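Local coordinates for protein STE5 (Saccharomyces cerevisiae, PDB 3FZE) that scaffolds the yeast mating-pheromone MAP kinase cascade, its minimal scaffold domain acting as a co-catalyst for phosphorylation of Fus3 by Ste7, at residues 29-34 with 116-121. Sequence-based numbering, arbitrary orientation.
Sequences TKLKEE and VSNSNM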
ATOM      1  N   THR A  29       6.916  13.034  -8.617  1.00 26.56           N
ATOM      2  CA  THR A  29       7.962  14.050  -8.722  1.00 34.54           C
ATOM      3  C   THR A  29       9.063  13.850  -7.680  1.00 36.02           C
ATOM      4  O   THR A  29      10.178  14.348  -7.840  1.00 39.46           O
ATOM      5  CB  THR A  29       7.388  15.480  -8.599  1.00 35.56           C
ATOM      6  OG1 THR A  29       6.986  15.728  -7.245  1.00 35.11           O
ATOM      7  CG2 THR A  29       6.194  15.670  -9.531  1.00 33.93           C
ATOM      8  N   LYS A  30       8.751  13.113  -6.617  1.00 31.65           N
ATOM      9  CA  LYS A  30       9.729  12.867  -5.563  1.00 34.09           C
ATOM     10  C   LYS A  30      10.657  11.705  -5.906  1.00 39.81           C
ATOM     11  O   LYS A  30      11.677  11.504  -5.247  1.00 48.27           O
ATOM     12  CB  LYS A  30       9.039  12.612  -4.223  1.00 34.96           C
ATOM     13  CG  LYS A  30       8.258  13.799  -3.698  1.00 35.42           C
ATOM     14  CD  LYS A  30       7.728  13.542  -2.300  1.00 33.40           C
ATOM     15  CE  LYS A  30       7.125  14.805  -1.703  1.00 45.77           C
ATOM     16  NZ  LYS A  30       7.015  14.704  -0.219  1.00 48.40           N
ATOM     17  N   LEU A  31      10.298  10.942  -6.936  1.00 35.20           N
ATOM     18  CA  LEU A  31      11.095   9.790  -7.348  1.00 36.80           C
ATOM     19  C   LEU A  31      12.340  10.221  -8.126  1.00 41.84           C
ATOM     20  O   LEU A  31      12.244  10.745  -9.235  1.00 46.17           O
ATOM     21  CB  LEU A  31      10.245   8.819  -8.170  1.00 28.38           C
ATOM     22  CG  LEU A  31       8.970   8.369  -7.450  1.00 31.38           C
ATOM     23  CD1 LEU A  31       8.144   7.422  -8.313  1.00 32.09           C
ATOM     24  CD2 LEU A  31       9.307   7.742  -6.102  1.00 33.17           C
ATOM     25  N   LYS A  32      13.505   9.994  -7.526  1.00 47.79           N
ATOM     26  CA  LYS A  32      14.778  10.450  -8.078  1.00 52.05           C
ATOM     27  C   LYS A  32      15.413   9.438  -9.026  1.00 48.77           C
ATOM     28  O   LYS A  32      16.434   9.720  -9.653  1.00 49.60           O
ATOM     29  CB  LYS A  32      15.758  10.786  -6.949  1.00 56.19           C
ATOM     30  N   GLU A  33      14.816   8.255  -9.116  1.00 40.65           N
ATOM     31  CA  GLU A  33      15.294   7.223 -10.036  1.00 47.99           C
ATOM     32  C   GLU A  33      14.199   6.198 -10.323  1.00 42.50           C
ATOM     33  O   GLU A  33      13.092   6.311  -9.805  1.00 41.43           O
ATOM     34  CB  GLU A  33      16.577   6.551  -9.518  1.00 56.94           C
ATOM     35  CG  GLU A  33      16.423   5.725  -8.251  1.00 66.80           C
ATOM     36  CD  GLU A  33      16.348   6.570  -6.991  1.00 77.32           C
ATOM     37  OE1 GLU A  33      16.585   7.793  -7.069  1.00 83.27           O
ATOM     38  OE2 GLU A  33      16.059   6.004  -5.915  1.00 80.18           O
ATOM     39  N   GLU A  34      14.513   5.203 -11.149  1.00 43.55           N
ATOM     40  CA  GLU A  34      13.503   4.289 -11.678  1.00 41.92           C
ATOM     41  C   GLU A  34      13.225   3.108 -10.759  1.00 35.33           C
ATOM     42  O   GLU A  34      12.267   2.359 -10.967  1.00 33.20           O
ATOM     43  CB  GLU A  34      13.931   3.770 -13.053  1.00 51.77           C
ATOM     44  CG  GLU A  34      14.511   4.833 -13.973  1.00 62.85           C
ATOM     45  CD  GLU A  34      13.509   5.914 -14.334  1.00 68.79           C
ATOM     46  OE1 GLU A  34      12.375   5.889 -13.812  1.00 69.00           O
ATOM     47  OE2 GLU A  34      13.861   6.794 -15.147  1.00 73.40           O
ATOM     48  N   VAL A 116       0.729   2.939   2.208  1.00 19.08           N
ATOM     49  CA  VAL A 116       2.051   3.523   2.086  1.00 18.31           C
ATOM     50  C   VAL A 116       1.977   4.754   1.185  1.00 19.02           C
ATOM     51  O   VAL A 116       1.350   4.717   0.121  1.00 16.84           O
ATOM     52  CB  VAL A 116       3.062   2.521   1.491  1.00 19.98           C
ATOM     53  CG1 VAL A 116       4.480   3.069   1.597  1.00 18.79           C
ATOM     54  CG2 VAL A 116       2.958   1.152   2.192  1.00 20.78           C
ATOM     55  N   SER A 117       2.613   5.842   1.604  1.00 19.84           N
ATOM     56  CA  SER A 117       2.561   7.093   0.843  1.00 18.96           C
ATOM     57  C   SER A 117       3.895   7.830   0.940  1.00 15.85           C
ATOM     58  O   SER A 117       4.551   7.801   1.981  1.00 20.73           O
ATOM     59  CB  SER A 117       1.429   7.981   1.372  1.00 20.59           C
ATOM     60  OG  SER A 117       1.401   9.252   0.729  1.00 19.91           O
ATOM     61  N   ASN A 118       4.299   8.486  -0.141  1.00 17.86           N
ATOM     62  CA  ASN A 118       5.474   9.349  -0.083  1.00 20.07           C
ATOM     63  C   ASN A 118       5.113  10.816  -0.288  1.00 21.94           C
ATOM     64  O   ASN A 118       5.998  11.656  -0.440  1.00 22.42           O
ATOM     65  CB  ASN A 118       6.520   8.928  -1.119  1.00 21.72           C
ATOM     66  CG  ASN A 118       6.112   9.289  -2.530  1.00 23.37           C
ATOM     67  OD1 ASN A 118       4.926   9.470  -2.807  1.00 22.84           O
ATOM     68  ND2 ASN A 118       7.088   9.399  -3.431  1.00 19.35           N
ATOM     69  N   SER A 119       3.819  11.120  -0.296  1.00 21.44           N
ATOM     70  CA  SER A 119       3.364  12.482  -0.599  1.00 19.25           C
ATOM     71  C   SER A 119       3.344  13.383   0.631  1.00 23.26           C
ATOM     72  O   SER A 119       3.466  12.915   1.756  1.00 23.45           O
ATOM     73  CB  SER A 119       1.982  12.464  -1.272  1.00 22.92           C
ATOM     74  OG  SER A 119       0.984  11.943  -0.410  1.00 19.67           O
ATOM     75  N   ASN A 120       3.191  14.682   0.407  1.00 23.28           N
ATOM     76  CA  ASN A 120       3.244  15.647   1.497  1.00 27.94           C
ATOM     77  C   ASN A 120       2.240  15.376   2.614  1.00 29.03           C
ATOM     78  O   ASN A 120       1.105  14.964   2.363  1.00 27.42           O
ATOM     79  CB  ASN A 120       3.074  17.061   0.956  1.00 28.80           C
ATOM     80  CG  ASN A 120       4.234  17.491   0.079  1.00 34.97           C
ATOM     81  OD1 ASN A 120       5.360  17.018   0.239  1.00 41.08           O
ATOM     82  ND2 ASN A 120       3.961  18.389  -0.857  1.00 40.96           N
ATOM     83  N   MET A 121       2.669  15.612   3.850  1.00 31.69           N
ATOM     84  CA  MET A 121       1.826  15.344   5.010  1.00 26.76           C
ATOM     85  C   MET A 121       0.766  16.419   5.209  1.00 24.80           C
ATOM     86  O   MET A 121       0.769  17.132   6.209  1.00 29.40           O
ATOM     87  CB  MET A 121       2.680  15.176   6.270  1.00 32.82           C
ATOM     88  CG  MET A 121       3.641  13.991   6.193  1.00 24.41           C
ATOM     89  SD  MET A 121       2.778  12.418   6.059  1.00 29.61           S
ATOM     90  CE  MET A 121       2.059  12.313   7.695  1.00 29.61           C
TER
HETATM   91  O   HOH W   1       8.704  12.313   0.503  1.00 39.97           O
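Lys30 reaches across from its loop to grip the turn that follows strand 111-117, ending on two carbonyl oxygens. Its chain is anti from CG to CE, and chi4, -161°, keeps NZ extended as well. NZ donates to the backbone O of Asn118 at 3.2 Å, approaching in the plane of that carbonyl, and more closely to Asn120 OD1 at 2.9 Å, from 35° out of the amide plane. A water accepts from NZ and donates to Asn118 O, so the carbonyl receives two bonds. A lysine ammonium suits a spot where these three oxygens converge, although Asn118 O and the water lie close together and probably share its donors imperfectly.

This polar end, with exposed Lys30 and Asn120, is the loose, solvent-facing side. The more closely packed part lies around buried Asn118, where Lys30 CD rests 3.2 Å from Asn118 O. Asn118 ND2 is 3.8 Å from Lys30 CB and equally far from CD2 of Leu31, whose side chain crosses that of Asn118 at about a right angle. Asparagine suits the buried spot because both ends of its amide find hydrogen-bond partners nearby: OD1 accepts from the backbone N of Asp27, tying it to the start of the loop that carries Lys30. Ser117 OG accepts from Ser119 N at 3.2 Å, an ST turn where the chain leaves the strand; the same hydroxyl bonds Gln25 in strand 19-26.

The contact thus joins the loops leaving the C-terminal ends of the adjacent parallel strands 19-26 and 111-117 in this vWA-like alpha/beta/alpha domain. Leu31 rests on Ile26 and, with Asn118, on Trp170 of helix 170-180.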